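Local coordinates for F-actin-capping protein subunit alpha (Dictyostelium discoideum, PDB 4AKR) that caps the fast-growing barbed ends of actin filaments independently of calcium, blocking subunit exchange there without severing the filaments, at residues A[72-75]-A[79-82]; A[87-92]-A[96-101]. All blocks are in the same frame, centred on the assembly; numbering follows the deposited sequence.

Contact 1 (A[72-75]-A[79-82])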
loop_
_atom_site.group_PDB
_atom_site.type_symbol
_atom_site.label_atom_id
_atom_site.label_comp_id
_atom_site.label_asym_id
_atom_site.label_seq_id
_atom_site.Cartn_x
_atom_site.Cartn_y
_atom_site.Cartn_z
ATOM N N GLY A 72 -19.491 -14.618 -13.199
ATOM C CA GLY A 72 -19.710 -15.102 -14.550
ATOM C C GLY A 72 -19.037 -16.446 -14.768
ATOM O O GLY A 72 -19.072 -17.005 -15.867
ATOM N N GLU A 73 -18.416 -16.961 -13.711
ATOM C CA GLU A 73 -17.714 -18.237 -13.767
ATOM C C GLU A 73 -18.680 -19.420 -13.904
ATOM O O GLU A 73 -19.531 -19.636 -13.052
ATOM C CB GLU A 73 -16.850 -18.394 -12.507
ATOM C CG GLU A 73 -15.946 -19.613 -12.498
ATOM C CD GLU A 73 -14.895 -19.549 -11.395
ATOM O OE1 GLU A 73 -14.046 -18.639 -11.437
ATOM O OE2 GLU A 73 -14.914 -20.406 -10.490
ATOM N N ILE A 74 -18.549 -20.175 -14.990
ATOM C CA ILE A 74 -19.403 -21.334 -15.233
ATOM C C ILE A 74 -18.626 -22.577 -14.825
ATOM O O ILE A 74 -19.166 -23.513 -14.238
ATOM C CB ILE A 74 -19.770 -21.460 -16.725
ATOM C CG1 ILE A 74 -20.464 -20.185 -17.206
ATOM C CG2 ILE A 74 -20.677 -22.658 -16.930
ATOM C CD1 ILE A 74 -20.710 -20.144 -18.703
ATOM N N SER A 75 -17.344 -22.556 -15.157
ATOM C CA SER A 75 -16.407 -23.628 -14.858
ATOM C C SER A 75 -15.136 -22.941 -14.374
ATOM O O SER A 75 -15.048 -21.710 -14.392
ATOM C CB SER A 75 -16.118 -24.428 -16.126
ATOM O OG SER A 75 -14.896 -25.134 -16.031
ATOM N N TYR A 79 -16.067 -18.520 -18.585
ATOM C CA TYR A 79 -16.760 -17.330 -18.129
ATOM C C TYR A 79 -17.812 -16.879 -19.128
ATOM O O TYR A 79 -17.565 -16.818 -20.334
ATOM C CB TYR A 79 -15.721 -16.239 -17.854
ATOM C CG TYR A 79 -14.790 -16.655 -16.734
ATOM C CD1 TYR A 79 -13.681 -17.474 -16.985
ATOM C CD2 TYR A 79 -15.103 -16.365 -15.406
ATOM C CE1 TYR A 79 -12.918 -18.008 -15.934
ATOM C CE2 TYR A 79 -14.349 -16.886 -14.351
ATOM C CZ TYR A 79 -13.267 -17.710 -14.622
ATOM O OH TYR A 79 -12.578 -18.271 -13.570
ATOM N N LEU A 80 -18.995 -16.589 -18.598
ATOM C CA LEU A 80 -20.138 -16.158 -19.381
ATOM C C LEU A 80 -20.096 -14.665 -19.671
ATOM O O LEU A 80 -19.744 -13.853 -18.811
ATOM C CB LEU A 80 -21.431 -16.498 -18.632
ATOM C CG LEU A 80 -22.758 -16.193 -19.337
ATOM C CD1 LEU A 80 -22.918 -17.099 -20.555
ATOM C CD2 LEU A 80 -23.914 -16.421 -18.377
ATOM N N ASP A 81 -20.452 -14.315 -20.898
ATOM C CA ASP A 81 -20.497 -12.931 -21.341
ATOM C C ASP A 81 -21.869 -12.768 -21.987
ATOM O O ASP A 81 -22.014 -12.888 -23.200
ATOM C CB ASP A 81 -19.370 -12.670 -22.347
ATOM C CG ASP A 81 -19.454 -11.297 -22.975
ATOM O OD1 ASP A 81 -20.049 -10.389 -22.356
ATOM O OD2 ASP A 81 -18.915 -11.119 -24.085
ATOM N N PRO A 82 -22.899 -12.506 -21.166
ATOM C CA PRO A 82 -24.291 -12.328 -21.587
ATOM C C PRO A 82 -24.505 -11.310 -22.693
ATOM O O PRO A 82 -25.300 -11.532 -23.610
ATOM C CB PRO A 82 -24.999 -11.926 -20.291
ATOM C CG PRO A 82 -24.183 -12.590 -19.238
ATOM C CD PRO A 82 -22.777 -12.319 -19.709
#
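Glu73 and Tyr79 form the antiparallel non-hydrogen-bonded pair of a short beta hairpin, and their side chains run out side by side on the same face of the sheet. With CG anti to the backbone N (chi1 -174°), the extended glutamate runs alongside the phenol, Glu73 CB 3.5 Å from Tyr79 CE2. The carboxylate is turned 85° from the ring, and its OE1 sits at the ring edge near the ring plane, where Tyr79 OH donates to it, although the hydroxyl position is less certain. Beside this close-packed pair, Leu80 N gives a nearly straight hydrogen bond to Gly72 O at 2.8 Å (170° at the hydrogen), and Tyr79 CA sends a CA-H...O contact to the same oxygen. The other side of the hairpin is looser: it has one apolar touch, Ile74 CD1 to Leu80 CB at 3.7 Å, and Ile74 is exposed to solvent. There Ile74 and Ser75 both lie opposite Glu78, a classic beta bulge where the chain turns a corner. Helix 44-55 packs on the Glu73 and Tyr79 face through Thr53, and its Arg49 forms a salt bridge with Glu73 OE2; strand 86-91 continues the sheet beyond Tyr79.

Contact 2 (A[87-92]-A[96-101])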
loop_
_atom_site.group_PDB
_atom_site.type_symbol
_atom_site.label_atom_id
_atom_site.label_comp_id
_atom_site.label_asym_id
_atom_site.label_seq_id
_atom_site.Cartn_x
_atom_site.Cartn_y
_atom_site.Cartn_z
ATOM N N VAL A 87 -19.534 -17.786 -24.316
ATOM C CA VAL A 87 -18.833 -18.409 -23.208
ATOM C C VAL A 87 -17.363 -18.294 -23.548
ATOM O O VAL A 87 -16.916 -18.743 -24.614
ATOM C CB VAL A 87 -19.201 -19.891 -23.059
ATOM C CG1 VAL A 87 -18.264 -20.557 -22.069
ATOM C CG2 VAL A 87 -20.636 -20.014 -22.583
ATOM N N ILE A 88 -16.617 -17.675 -22.642
ATOM C CA ILE A 88 -15.193 -17.468 -22.846
ATOM C C ILE A 88 -14.363 -18.450 -22.036
ATOM O O ILE A 88 -14.547 -18.579 -20.822
ATOM C CB ILE A 88 -14.804 -16.038 -22.438
ATOM C CG1 ILE A 88 -15.618 -15.038 -23.256
ATOM C CG2 ILE A 88 -13.327 -15.818 -22.643
ATOM C CD1 ILE A 88 -15.486 -13.599 -22.780
ATOM N N THR A 89 -13.474 -19.164 -22.720
ATOM C CA THR A 89 -12.573 -20.100 -22.061
ATOM C C THR A 89 -11.319 -19.268 -21.806
ATOM O O THR A 89 -10.842 -18.559 -22.706
ATOM C CB THR A 89 -12.254 -21.317 -22.963
ATOM O OG1 THR A 89 -13.480 -21.971 -23.315
ATOM C CG2 THR A 89 -11.360 -22.322 -22.222
ATOM N N TYR A 90 -10.792 -19.362 -20.588
ATOM C CA TYR A 90 -9.638 -18.565 -20.169
ATOM C C TYR A 90 -8.520 -19.347 -19.472
ATOM O O TYR A 90 -8.784 -20.210 -18.640
ATOM C CB TYR A 90 -10.150 -17.469 -19.223
ATOM C CG TYR A 90 -9.146 -16.431 -18.788
ATOM C CD1 TYR A 90 -8.697 -15.454 -19.678
ATOM C CD2 TYR A 90 -8.723 -16.360 -17.465
ATOM C CE1 TYR A 90 -7.869 -14.425 -19.258
ATOM C CE2 TYR A 90 -7.895 -15.335 -17.031
ATOM C CZ TYR A 90 -7.475 -14.368 -17.933
ATOM O OH TYR A 90 -6.683 -13.332 -17.508
ATOM N N ASP A 91 -7.275 -19.038 -19.807
ATOM C CA ASP A 91 -6.146 -19.701 -19.162
ATOM C C ASP A 91 -5.650 -18.782 -18.062
ATOM O O ASP A 91 -4.978 -17.790 -18.344
ATOM C CB ASP A 91 -5.003 -19.938 -20.142
ATOM C CG ASP A 91 -3.889 -20.775 -19.532
ATOM O OD1 ASP A 91 -3.406 -20.419 -18.432
ATOM O OD2 ASP A 91 -3.498 -21.791 -20.148
ATOM N N HIS A 92 -5.970 -19.114 -16.813
ATOM C CA HIS A 92 -5.575 -18.288 -15.673
ATOM C C HIS A 92 -4.085 -18.111 -15.437
ATOM O O HIS A 92 -3.658 -17.103 -14.881
ATOM C CB HIS A 92 -6.213 -18.819 -14.387
ATOM C CG HIS A 92 -7.664 -18.485 -14.254
ATOM N ND1 HIS A 92 -8.662 -19.415 -14.436
ATOM C CD2 HIS A 92 -8.283 -17.317 -13.965
ATOM C CE1 HIS A 92 -9.837 -18.835 -14.261
ATOM N NE2 HIS A 92 -9.634 -17.562 -13.974
ATOM N N GLU A 96 -4.698 -15.501 -20.568
ATOM C CA GLU A 96 -5.171 -15.282 -21.926
ATOM C C GLU A 96 -6.364 -16.161 -22.287
ATOM O O GLU A 96 -6.514 -17.277 -21.784
ATOM C CB GLU A 96 -4.027 -15.516 -22.919
ATOM C CG GLU A 96 -3.563 -16.960 -23.017
ATOM C CD GLU A 96 -2.254 -17.108 -23.783
ATOM O OE1 GLU A 96 -1.596 -16.078 -24.054
ATOM O OE2 GLU A 96 -1.878 -18.256 -24.105
ATOM N N VAL A 97 -7.218 -15.632 -23.155
ATOM C CA VAL A 97 -8.410 -16.337 -23.622
ATOM C C VAL A 97 -7.996 -17.429 -24.593
ATOM O O VAL A 97 -7.231 -17.182 -25.519
ATOM C CB VAL A 97 -9.374 -15.367 -24.341
ATOM C CG1 VAL A 97 -10.487 -16.145 -25.029
ATOM C CG2 VAL A 97 -9.958 -14.381 -23.336
ATOM N N THR A 98 -8.511 -18.634 -24.384
ATOM C CA THR A 98 -8.172 -19.765 -25.241
ATOM C C THR A 98 -9.368 -20.310 -26.006
ATOM O O THR A 98 -9.225 -21.236 -26.811
ATOM C CB THR A 98 -7.596 -20.922 -24.421
ATOM O OG1 THR A 98 -8.620 -21.453 -23.565
ATOM C CG2 THR A 98 -6.419 -20.438 -23.582
ATOM N N GLY A 99 -10.543 -19.752 -25.742
ATOM C CA GLY A 99 -11.741 -20.209 -26.418
ATOM C C GLY A 99 -12.853 -19.178 -26.448
ATOM O O GLY A 99 -12.937 -18.302 -25.586
ATOM N N GLU A 100 -13.702 -19.282 -27.463
ATOM C CA GLU A 100 -14.829 -18.378 -27.630
ATOM C C GLU A 100 -15.939 -19.133 -28.355
ATOM O O GLU A 100 -15.741 -19.626 -29.465
ATOM C CB GLU A 100 -14.411 -17.141 -28.439
ATOM C CG GLU A 100 -13.641 -16.078 -27.654
ATOM C CD GLU A 100 -13.060 -14.982 -28.553
ATOM O OE1 GLU A 100 -13.760 -14.506 -29.471
ATOM O OE2 GLU A 100 -11.898 -14.587 -28.339
ATOM N N ARG A 101 -17.099 -19.243 -27.719
ATOM C CA ARG A 101 -18.230 -19.927 -28.327
ATOM C C ARG A 101 -19.539 -19.260 -27.934
ATOM O O ARG A 101 -19.585 -18.456 -27.006
ATOM C CB ARG A 101 -18.267 -21.401 -27.908
ATOM C CG ARG A 101 -18.643 -21.656 -26.457
ATOM C CD ARG A 101 -18.876 -23.146 -26.256
ATOM N NE ARG A 101 -19.114 -23.540 -24.871
ATOM C CZ ARG A 101 -20.270 -23.410 -24.228
ATOM N NH1 ARG A 101 -21.322 -22.881 -24.835
ATOM N NH2 ARG A 101 -20.382 -23.843 -22.977
#
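Val87 and Arg101 lie side by side at one end of an antiparallel beta hairpin with a classic bulge, in which Thr98 and Gly99 both face Thr89. The arginine, with CG between its backbone N and carbonyl carbon (chi1 71°), extends alongside the valine and lays one guanidinium face over Val87 CG2, which is 3.7 Å from Arg101 NH1. On the opposite face of the sheet, the Val97 methyls meet Ile88 CG2 obliquely, with CG1 at 3.7 Å, and Val97 CG2 also approaches Tyr90 CD1. The Tyr90 ring slants across the partner backbone, its CD1 3.5 Å from Glu96 O, while Val59 of strand 58-61 packs against both Tyr90 and Val97. Without the ring, as with an alanine at Tyr90, a gap is likely to open beside Val97 and Val59, and the backbone at Glu96 would lose its aromatic cover. Thr89, on the Val87 face, crosses Thr98 of the bulge at about a right angle, Thr89 CG2 nearing Thr98 OG1, and Asp91 CB rests against Thr98 CG2. At the bulge, Thr89 O accepts two hydrogen bonds from the same side of its carbonyl plane, from Thr98 N at 2.9 Å and Gly99 N at 3.3 Å.

In the fold
From the N terminus, the chain passes through helix 44-55 and the small hairpin 58-67 before contact 1 closes a tight turn between strands 73-75 and 78-81. It then enters strand 86-91, and contact 2 closes a second short turn onto strand 96-102. The two loops follow in series, neither enclosing nor crossing the other, and together build a four-stranded antiparallel meander whose strand order matches the sequence. The seam between them is the pairing of strands 78-81 and 86-91, where Tyr79 O and Ile88 N form a probable hydrogen bond and Ile74 packs on Val87. Both contacts reach helix 44-55, while contact 2 also bears on strand 58-61.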